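Local coordinates for periplasmic beta-glucosidase (Pseudomonas aeruginosa, PDB 6R5T), which probably hydrolyses terminal, non-reducing beta-D-glucosyl residues from glycosides, releasing beta-D-glucose, as a periplasmic glycoside hydrolase of family 3, at residues T130-W135 / G572-Y577; A179-A184 / S222-N227; G187-T192 / H485-R490. The protein carries 1 engineered substitution. One frame throughout, in Å; residues are numbered along the deposited sequence.

Contact 1: T130-W135 / G572-Y577; sequences TRDARW and GQVPVY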
loop_
_atom_site.group_PDB
_atom_site.type_symbol
_atom_site.label_atom_id
_atom_site.label_comp_id
_atom_site.label_asym_id
_atom_site.label_seq_id
_atom_site.Cartn_x
_atom_site.Cartn_y
_atom_site.Cartn_z
ATOM N N THR A 130 -0.036 -12.196 4.688
ATOM C CA THR A 130 -0.870 -11.386 3.773
ATOM C C THR A 130 -1.653 -10.311 4.534
ATOM O O THR A 130 -2.466 -10.633 5.370
ATOM C CB THR A 130 -1.826 -12.240 2.952
ATOM O OG1 THR A 130 -2.652 -12.992 3.850
ATOM C CG2 THR A 130 -1.033 -13.156 2.031
ATOM N N ARG A 131 -1.334 -9.059 4.221
ATOM C CA ARG A 131 -2.038 -7.888 4.789
ATOM C C ARG A 131 -2.843 -7.135 3.712
ATOM O O ARG A 131 -3.536 -6.121 4.072
ATOM C CB ARG A 131 -1.035 -6.943 5.430
ATOM C CG ARG A 131 -0.359 -7.520 6.660
ATOM C CD ARG A 131 0.687 -6.568 7.206
ATOM N NE ARG A 131 1.158 -7.057 8.503
ATOM C CZ ARG A 131 2.191 -6.564 9.151
ATOM N NH1 ARG A 131 2.857 -5.516 8.661
ATOM N NH2 ARG A 131 2.499 -7.061 10.320
ATOM N N ASP A 132 -2.814 -7.589 2.472
ATOM C CA ASP A 132 -3.465 -6.886 1.347
ATOM C C ASP A 132 -4.445 -7.849 0.716
ATOM O O ASP A 132 -4.069 -8.721 -0.036
ATOM C CB ASP A 132 -2.446 -6.371 0.346
ATOM C CG ASP A 132 -3.016 -5.444 -0.719
ATOM O OD1 ASP A 132 -4.197 -5.636 -1.142
ATOM O OD2 ASP A 132 -2.255 -4.478 -1.064
ATOM N N ALA A 133 -5.729 -7.632 1.017
ATOM C CA ALA A 133 -6.802 -8.530 0.566
ATOM C C ALA A 133 -6.942 -8.573 -0.968
ATOM O O ALA A 133 -7.612 -9.460 -1.476
ATOM C CB ALA A 133 -8.112 -8.074 1.212
ATOM N N ARG A 134 -6.387 -7.617 -1.712
ATOM C CA ARG A 134 -6.550 -7.617 -3.199
ATOM C C ARG A 134 -5.784 -8.761 -3.856
ATOM O O ARG A 134 -6.159 -9.192 -4.951
ATOM C CB ARG A 134 -6.020 -6.305 -3.776
ATOM C CG ARG A 134 -6.794 -5.086 -3.305
ATOM C CD ARG A 134 -6.143 -3.824 -3.830
ATOM N NE ARG A 134 -4.925 -3.532 -3.103
ATOM C CZ ARG A 134 -4.210 -2.433 -3.280
ATOM N NH1 ARG A 134 -4.540 -1.549 -4.198
ATOM N NH2 ARG A 134 -3.120 -2.244 -2.581
ATOM N N TRP A 135 -4.734 -9.235 -3.219
ATOM C CA TRP A 135 -3.838 -10.246 -3.841
ATOM C C TRP A 135 -4.596 -11.580 -4.020
ATOM O O TRP A 135 -5.158 -12.091 -3.054
ATOM C CB TRP A 135 -2.614 -10.385 -2.952
ATOM C CG TRP A 135 -1.497 -11.222 -3.520
ATOM C CD1 TRP A 135 -0.877 -11.043 -4.714
ATOM C CD2 TRP A 135 -0.730 -12.233 -2.848
ATOM N NE1 TRP A 135 0.191 -11.897 -4.846
ATOM C CE2 TRP A 135 0.321 -12.616 -3.703
ATOM C CE3 TRP A 135 -0.815 -12.845 -1.597
ATOM C CZ2 TRP A 135 1.287 -13.561 -3.346
ATOM C CZ3 TRP A 135 0.110 -13.811 -1.254
ATOM C CH2 TRP A 135 1.169 -14.158 -2.121
ATOM N N GLY A 572 -10.685 0.646 -0.478
ATOM C CA GLY A 572 -9.976 1.901 -0.248
ATOM C C GLY A 572 -9.404 2.009 1.131
ATOM O O GLY A 572 -8.695 2.997 1.366
ATOM N N GLN A 573 -9.655 1.054 2.034
ATOM C CA GLN A 573 -9.001 1.013 3.369
ATOM C C GLN A 573 -7.746 0.133 3.373
ATOM O O GLN A 573 -7.107 0.093 4.420
ATOM C CB GLN A 573 -9.999 0.532 4.423
ATOM C CG GLN A 573 -11.262 1.393 4.441
ATOM C CD GLN A 573 -11.845 1.701 5.797
ATOM O OE1 GLN A 573 -11.238 1.409 6.837
ATOM N NE2 GLN A 573 -13.030 2.332 5.783
ATOM N N VAL A 574 -7.380 -0.525 2.280
ATOM C CA VAL A 574 -6.263 -1.507 2.313
ATOM C C VAL A 574 -4.983 -0.740 2.554
ATOM O O VAL A 574 -4.750 0.314 1.949
ATOM C CB VAL A 574 -6.263 -2.348 1.037
ATOM C CG1 VAL A 574 -4.950 -3.057 0.786
ATOM C CG2 VAL A 574 -7.436 -3.306 1.044
ATOM N N PRO A 575 -4.089 -1.241 3.424
ATOM C CA PRO A 575 -4.277 -2.445 4.228
ATOM C C PRO A 575 -4.907 -2.168 5.578
ATOM O O PRO A 575 -4.707 -1.145 6.178
ATOM C CB PRO A 575 -2.838 -2.895 4.449
ATOM C CG PRO A 575 -2.096 -1.579 4.612
ATOM C CD PRO A 575 -2.745 -0.670 3.610
ATOM N N VAL A 576 -5.662 -3.147 6.051
ATOM C CA VAL A 576 -6.120 -3.141 7.455
ATOM C C VAL A 576 -5.687 -4.478 8.032
ATOM O O VAL A 576 -5.873 -5.521 7.431
ATOM C CB VAL A 576 -7.627 -2.934 7.650
ATOM C CG1 VAL A 576 -8.019 -1.496 7.365
ATOM C CG2 VAL A 576 -8.409 -3.926 6.821
ATOM N N TYR A 577 -5.108 -4.382 9.194
ATOM C CA TYR A 577 -4.681 -5.585 9.921
ATOM C C TYR A 577 -4.612 -5.223 11.387
ATOM O O TYR A 577 -4.380 -4.056 11.721
ATOM C CB TYR A 577 -3.331 -6.082 9.370
ATOM C CG TYR A 577 -2.228 -5.061 9.281
ATOM C CD1 TYR A 577 -2.116 -4.211 8.189
ATOM C CD2 TYR A 577 -1.272 -4.937 10.278
ATOM C CE1 TYR A 577 -1.071 -3.314 8.064
ATOM C CE2 TYR A 577 -0.211 -4.057 10.168
ATOM C CZ TYR A 577 -0.113 -3.215 9.065
ATOM O OH TYR A 577 0.953 -2.357 8.946
#
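The irregular loop 130-135 and segment 572-577, which leaves a 3-10 turn at 572-573, run past each other in roughly opposed directions, their end-to-end vectors 149° apart, and come nearest where the CA of Asp132 lies 5.4 Å from the CA of Pro575. Residues 132-135 form a type I turn; Pro575 follows a cis peptide bond, and no hydrogen bond links the segments. The main element is a stack: Arg131, extended from CG to NE, lays its guanidinium over one face of the Tyr577 ring, the planes 5° apart and the centres 4.1 Å apart. Arg131 CD sits over the middle of that ring, 3.6 Å from its centroid, in a CH-pi contact, which shifts the charged CZ off-centre toward CE2 of Tyr577. The stack joins the N-terminal TIM-barrel-clan region and the C-terminal region of this family 3 hydrolase. Further along 130-135, Asp132 OD1 takes the backbone N of Arg134 in an Asx turn on its anti lone pair and NE of Arg134 on its syn lone pair, while Asp132 OD2 receives Arg134 NH2 at 2.8 Å. CG1 of Val574 rests on this salt bridge, 3.3 Å from Asp132 OD1. Arg134 NH1 reaches Val574 O and Gly572 O of the second subunit, and the Tyr577 hydroxyl bonds Glu185 of that subunit.

Contact 2: A179-A184 / S222-N227; sequences ALYGAA and SLNTIN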
loop_
_atom_site.group_PDB
_atom_site.type_symbol
_atom_site.label_atom_id
_atom_site.label_comp_id
_atom_site.label_asym_id
_atom_site.label_seq_id
_atom_site.Cartn_x
_atom_site.Cartn_y
_atom_site.Cartn_z
ATOM N N ALA A 179 11.047 -14.998 -0.538
ATOM C CA ALA A 179 10.317 -14.527 0.633
ATOM C C ALA A 179 9.535 -13.267 0.268
ATOM O O ALA A 179 9.894 -12.561 -0.666
ATOM C CB ALA A 179 11.283 -14.206 1.760
ATOM N N LEU A 180 8.547 -12.975 1.135
ATOM C CA LEU A 180 7.821 -11.687 1.218
ATOM C C LEU A 180 6.803 -11.533 0.086
ATOM O O LEU A 180 6.302 -10.417 -0.121
ATOM C CB LEU A 180 8.785 -10.495 1.184
ATOM C CG LEU A 180 10.026 -10.544 2.069
ATOM C CD1 LEU A 180 10.732 -9.205 2.027
ATOM C CD2 LEU A 180 9.714 -10.974 3.482
ATOM N N TYR A 181 6.505 -12.610 -0.625
ATOM C CA TYR A 181 5.737 -12.568 -1.884
ATOM C C TYR A 181 4.360 -11.909 -1.684
ATOM O O TYR A 181 3.879 -11.202 -2.573
ATOM C CB TYR A 181 5.652 -14.004 -2.376
ATOM C CG TYR A 181 4.945 -14.249 -3.676
ATOM C CD1 TYR A 181 5.067 -13.444 -4.786
ATOM C CD2 TYR A 181 4.179 -15.386 -3.779
ATOM C CE1 TYR A 181 4.355 -13.733 -5.955
ATOM C CE2 TYR A 181 3.527 -15.725 -4.940
ATOM C CZ TYR A 181 3.585 -14.877 -6.023
ATOM O OH TYR A 181 2.892 -15.223 -7.158
ATOM N N GLY A 182 3.768 -12.096 -0.537
ATOM C CA GLY A 182 2.416 -11.574 -0.252
ATOM C C GLY A 182 2.377 -10.090 0.050
ATOM O O GLY A 182 1.272 -9.550 0.281
ATOM N N ALA A 183 3.541 -9.405 0.123
ATOM C CA ALA A 183 3.577 -7.934 0.303
ATOM C C ALA A 183 3.626 -7.172 -1.018
ATOM O O ALA A 183 3.950 -5.953 -1.023
ATOM C CB ALA A 183 4.715 -7.583 1.249
ATOM N N ALA A 184 3.311 -7.833 -2.128
ATOM C CA ALA A 184 3.314 -7.198 -3.448
ATOM C C ALA A 184 2.638 -5.829 -3.406
ATOM O O ALA A 184 1.469 -5.717 -2.975
ATOM C CB ALA A 184 2.577 -8.084 -4.427
ATOM N N SER A 222 10.830 -17.195 -4.223
ATOM C CA SER A 222 9.725 -16.375 -4.758
ATOM C C SER A 222 10.074 -15.662 -6.060
ATOM O O SER A 222 11.247 -15.606 -6.492
ATOM C CB SER A 222 9.281 -15.434 -3.681
ATOM O OG SER A 222 10.238 -14.425 -3.474
ATOM N N LEU A 223 9.052 -15.082 -6.675
ATOM C CA LEU A 223 9.175 -14.411 -7.982
ATOM C C LEU A 223 9.405 -12.909 -7.860
ATOM O O LEU A 223 9.701 -12.311 -8.898
ATOM C CB LEU A 223 7.887 -14.671 -8.756
ATOM C CG LEU A 223 7.683 -16.088 -9.291
ATOM C CD1 LEU A 223 6.233 -16.220 -9.776
ATOM C CD2 LEU A 223 8.625 -16.381 -10.416
ATOM N N ASN A 224 9.219 -12.337 -6.682
ATOM C CA ASN A 224 9.254 -10.869 -6.501
ATOM C C ASN A 224 10.675 -10.341 -6.197
ATOM O O ASN A 224 11.566 -11.107 -5.729
ATOM C CB ASN A 224 8.400 -10.457 -5.299
ATOM C CG ASN A 224 8.722 -11.224 -4.037
ATOM O OD1 ASN A 224 8.425 -12.424 -3.931
ATOM N ND2 ASN A 224 9.341 -10.568 -3.060
ATOM N N THR A 225 10.864 -9.038 -6.446
ATOM C CA THR A 225 12.001 -8.296 -5.860
ATOM C C THR A 225 11.789 -8.145 -4.361
ATOM O O THR A 225 10.609 -8.021 -3.880
ATOM C CB THR A 225 12.211 -6.934 -6.521
ATOM O OG1 THR A 225 11.018 -6.150 -6.389
ATOM C CG2 THR A 225 12.589 -7.044 -7.963
ATOM N N ILE A 226 12.886 -8.075 -3.639
ATOM C CA ILE A 226 12.932 -7.681 -2.207
ATOM C C ILE A 226 13.861 -6.477 -2.167
ATOM O O ILE A 226 15.057 -6.643 -2.475
ATOM C CB ILE A 226 13.449 -8.815 -1.316
ATOM C CG1 ILE A 226 12.484 -9.989 -1.375
ATOM C CG2 ILE A 226 13.753 -8.321 0.097
ATOM C CD1 ILE A 226 13.041 -11.233 -0.754
ATOM N N ASN A 227 13.310 -5.296 -1.930
ATOM C CA ASN A 227 14.134 -4.070 -1.843
ATOM C C ASN A 227 15.018 -3.956 -3.094
ATOM O O ASN A 227 16.221 -3.602 -3.016
ATOM C CB ASN A 227 14.870 -4.092 -0.503
ATOM C CG ASN A 227 13.926 -4.045 0.668
ATOM O OD1 ASN A 227 12.733 -3.940 0.469
ATOM N ND2 ASN A 227 14.438 -4.077 1.881
#
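The planes of the Tyr181 ring and the Asn224 amide are only 16° from parallel, though the side chains cross obliquely: Asn224 OD1 approaches Tyr181 CD1 to 3.6 Å, and Ser222 CB also lies obliquely to the ring. The rings of His177 and Trp135 meet that of Tyr181 edge-to-face, and its hydroxyl bonds Arg137. At the edge of the Asn224 amide, ND2 sends one N-H in its own plane to Ala179 O, 3.2 Å away and nearly straight at 164°. The other goes to Thr225 O at 3.0 Å, above that carbonyl's plane. Asn224 CG occupies the crowded position between backbone N and carbonyl carbon (chi1 51°), which sets the amide where ND2 can reach both oxygens. Ser222 OG, likewise crowded, donates to Asn224 OD1 over 2.7 Å, so both ends of the buried amide are gripped and its flip is fixed. Beyond it Leu180 CD1 meets Ile226 CG2 at 3.7 Å, the two side chains crossing at about a right angle, and CD1 of Ile226 packs against Ala179. These are neighbouring loops at the C-terminal ends of the parallel strands 172-178 and 218-221, the end where TIM-barrel active sites lie; Leu223 accordingly touches the bound glucose.

Contact 3: G187-T192 / H485-R490; sequences GRDYNT and HEASSR. With BGC (beta-D-glucopyranose), chain C; GAL (beta-D-galactopyranose), chain B.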
loop_
_atom_site.group_PDB
_atom_site.type_symbol
_atom_site.label_atom_id
_atom_site.label_comp_id
_atom_site.label_asym_id
_atom_site.label_seq_id
_atom_site.Cartn_x
_atom_site.Cartn_y
_atom_site.Cartn_z
ATOM N N GLY A 187 -1.179 -4.995 -4.217
ATOM C CA GLY A 187 -1.782 -6.332 -4.265
ATOM C C GLY A 187 -1.723 -6.977 -5.641
ATOM O O GLY A 187 -2.356 -7.992 -5.869
ATOM N N ARG A 188 -0.901 -6.454 -6.547
ATOM C CA ARG A 188 -0.747 -6.996 -7.904
ATOM C C ARG A 188 0.230 -8.152 -7.822
ATOM O O ARG A 188 1.348 -8.017 -7.318
ATOM C CB ARG A 188 -0.256 -5.931 -8.901
ATOM C CG ARG A 188 -1.263 -4.796 -9.036
ATOM C CD ARG A 188 -0.880 -3.743 -10.043
ATOM N NE ARG A 188 0.210 -2.838 -9.688
ATOM C CZ ARG A 188 0.094 -1.655 -9.024
ATOM N NH1 ARG A 188 -1.029 -1.225 -8.493
ATOM N NH2 ARG A 188 1.157 -0.882 -8.889
ATOM N N ASP A 189 -0.163 -9.304 -8.347
ATOM C CA ASP A 189 0.727 -10.470 -8.236
ATOM C C ASP A 189 2.067 -10.166 -8.925
ATOM O O ASP A 189 2.153 -9.404 -9.923
ATOM C CB ASP A 189 0.040 -11.730 -8.769
ATOM C CG ASP A 189 0.584 -13.015 -8.129
ATOM O OD1 ASP A 189 1.580 -12.954 -7.353
ATOM O OD2 ASP A 189 -0.052 -14.085 -8.373
ATOM N N TYR A 190 3.119 -10.745 -8.363
ATOM C CA TYR A 190 4.501 -10.671 -8.868
ATOM C C TYR A 190 5.107 -9.284 -8.654
ATOM O O TYR A 190 6.289 -9.099 -8.983
ATOM C CB TYR A 190 4.533 -10.993 -10.356
ATOM C CG TYR A 190 3.691 -12.146 -10.804
ATOM C CD1 TYR A 190 3.821 -13.419 -10.235
ATOM C CD2 TYR A 190 2.772 -11.952 -11.821
ATOM C CE1 TYR A 190 3.074 -14.469 -10.728
ATOM C CE2 TYR A 190 2.018 -12.998 -12.312
ATOM C CZ TYR A 190 2.144 -14.245 -11.739
ATOM O OH TYR A 190 1.443 -15.325 -12.267
ATOM N N ASN A 191 4.388 -8.370 -8.018
ATOM C CA ASN A 191 4.873 -6.974 -8.013
ATOM C C ASN A 191 5.889 -6.772 -6.889
ATOM O O ASN A 191 6.031 -7.575 -5.933
ATOM C CB ASN A 191 3.725 -5.971 -7.882
ATOM C CG ASN A 191 4.092 -4.570 -8.336
ATOM O OD1 ASN A 191 5.059 -4.389 -9.101
ATOM N ND2 ASN A 191 3.334 -3.580 -7.895
ATOM N N THR A 192 6.611 -5.692 -7.069
ATOM C CA THR A 192 7.623 -5.162 -6.150
ATOM C C THR A 192 7.255 -5.300 -4.680
ATOM O O THR A 192 6.148 -4.937 -4.282
ATOM C CB THR A 192 7.720 -3.669 -6.465
ATOM O OG1 THR A 192 8.075 -3.585 -7.848
ATOM C CG2 THR A 192 8.741 -2.962 -5.604
ATOM N N HIS A 485 -6.875 -16.619 -7.171
ATOM C CA HIS A 485 -5.868 -17.574 -7.645
ATOM C C HIS A 485 -4.623 -16.781 -8.072
ATOM O O HIS A 485 -4.603 -15.537 -7.994
ATOM C CB HIS A 485 -6.643 -18.506 -8.578
ATOM C CG HIS A 485 -6.102 -18.664 -9.935
ATOM N ND1 HIS A 485 -6.485 -17.841 -10.945
ATOM C CD2 HIS A 485 -5.145 -19.468 -10.414
ATOM C CE1 HIS A 485 -5.818 -18.171 -12.025
ATOM N NE2 HIS A 485 -4.986 -19.161 -11.730
ATOM N N GLU A 486 -3.598 -17.485 -8.466
ATOM C CA GLU A 486 -2.421 -16.781 -9.011
ATOM C C GLU A 486 -2.846 -15.756 -10.064
ATOM O O GLU A 486 -3.653 -16.072 -10.985
ATOM C CB GLU A 486 -1.450 -17.796 -9.574
ATOM C CG GLU A 486 -0.266 -17.139 -10.242
ATOM C CD GLU A 486 0.730 -18.082 -10.849
ATOM O OE1 GLU A 486 0.455 -19.329 -10.799
ATOM O OE2 GLU A 486 1.838 -17.612 -11.281
ATOM N N ALA A 487 -2.227 -14.579 -10.013
ATOM C CA ALA A 487 -2.387 -13.438 -10.955
ATOM C C ALA A 487 -3.789 -12.800 -10.875
ATOM O O ALA A 487 -3.911 -11.690 -11.455
ATOM C CB ALA A 487 -2.032 -13.804 -12.356
ATOM N N SER A 488 -4.765 -13.278 -10.077
ATOM C CA SER A 488 -6.138 -12.722 -10.085
ATOM C C SER A 488 -6.290 -11.627 -9.023
ATOM O O SER A 488 -7.046 -11.788 -8.085
ATOM C CB SER A 488 -7.164 -13.807 -9.869
ATOM O OG SER A 488 -7.034 -14.830 -10.835
ATOM N N SER A 489 -5.540 -10.550 -9.148
ATOM C CA SER A 489 -5.647 -9.452 -8.183
ATOM C C SER A 489 -6.922 -8.675 -8.497
ATOM O O SER A 489 -7.270 -8.464 -9.652
ATOM C CB SER A 489 -4.437 -8.617 -8.255
ATOM O OG SER A 489 -3.317 -9.415 -7.933
ATOM N N ARG A 490 -7.593 -8.252 -7.446
ATOM C CA ARG A 490 -8.884 -7.526 -7.539
ATOM C C ARG A 490 -8.723 -6.083 -7.102
ATOM O O ARG A 490 -8.064 -5.813 -6.115
ATOM C CB ARG A 490 -9.926 -8.172 -6.638
ATOM C CG ARG A 490 -10.582 -9.381 -7.246
ATOM C CD ARG A 490 -11.785 -9.931 -6.501
ATOM N NE ARG A 490 -12.995 -9.234 -6.860
ATOM C CZ ARG A 490 -14.103 -9.210 -6.115
ATOM N NH1 ARG A 490 -14.175 -9.921 -5.001
ATOM N NH2 ARG A 490 -15.154 -8.520 -6.505
HETATM C C2 BGC C . 3.930 -23.330 -7.423
HETATM C C3 BGC C . 4.601 -23.523 -8.798
HETATM C C4 BGC C . 3.845 -22.581 -9.774
HETATM C C5 BGC C . 4.048 -21.149 -9.247
HETATM C C6 BGC C . 3.313 -20.111 -10.067
HETATM C C1 BGC C . 4.017 -21.852 -7.024
HETATM O O1 BGC C . 3.285 -21.770 -5.841
HETATM O O2 BGC C . 4.506 -24.103 -6.377
HETATM O O3 BGC C . 4.411 -24.889 -9.219
HETATM O O4 BGC C . 4.449 -22.721 -11.070
HETATM O O5 BGC C . 3.398 -21.036 -8.016
HETATM O O6 BGC C . 3.575 -18.804 -9.543
HETATM C C1 GAL B . 3.581 -23.151 -12.124
HETATM C C2 GAL B . 3.011 -24.563 -11.886
HETATM C C3 GAL B . 2.172 -24.944 -13.111
HETATM C C4 GAL B . 1.064 -23.879 -13.288
HETATM C C5 GAL B . 1.729 -22.492 -13.392
HETATM C C6 GAL B . 0.695 -21.373 -13.431
HETATM O O2 GAL B . 4.083 -25.474 -11.699
HETATM O O3 GAL B . 1.576 -26.231 -12.848
HETATM O O4 GAL B . 0.256 -23.976 -12.091
HETATM O O5 GAL B . 2.550 -22.187 -12.210
HETATM O O6 GAL B . 1.380 -20.096 -13.456
#
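Tyr190 and Glu486 meet tip to tip, the side chains crossing at about a right angle with ring and carboxylate planes 74° apart. The Tyr190 hydroxyl donates to Glu486 OE2 over a short 2.5 Å, reaching the oxygen from above the carboxylate plane, while OE2 itself lies at the ring edge, in the plane of the ring. Glu486 is fully extended, with CG anti to the backbone N (chi1 176°), which carries the carboxylate out to the sugars: OE2 accepts from O6 of the glucose at 2.7 Å and OE1 from O6 of the galactose at 2.9 Å. Glu486 thus belongs to the sugar pocket, where this loop of the C-terminal region meets the barrel-side loop 187-192. Asp189 lies against one face of the Tyr190 ring, its CG offset toward the rim, and turns OD2 to the backbone N of Ala487, which meets its anti lone pair at 2.8 Å. Asp189 OD1 bonds Trp135 NE1. Next to it along the backbone, Ser489 OG donates to Gly187 O at 2.7 Å on a carbonyl lone pair and takes a weak bond from the N of Asp189. Each segment makes a type II turn, 188-191 and 485-488. Arg585 of the second subunit forms a salt bridge to Glu486 OE2. Two hydroxyl donors and this arginine on one oxygen would favour an ionised Glu486, although Asp189 OD2, 4.9 Å from OE2, would work against it.

In the fold
Contact 1 (130-135 with 572-577) closes the longest loop in sequence; contacts 2 and 3 are both nested within it, and their own segments alternate along the chain. The centres of contacts 1 and 2 lie about 16 Å apart. Those of contacts 1 and 3 are about 12 Å apart, and those of contacts 2 and 3 about 11 Å. Segments 179-184 and 187-192 share one loop between strand 172-178 and helix 197-204. Contact 2 stays within the barrel-type N-terminal domain, whereas contacts 1 and 3 tie it to the C-terminal domain. Trp135, Tyr181 and Asp189 bring all three together, and all touch the second subunit, so domain junction, sugar pocket and dimer interface meet here.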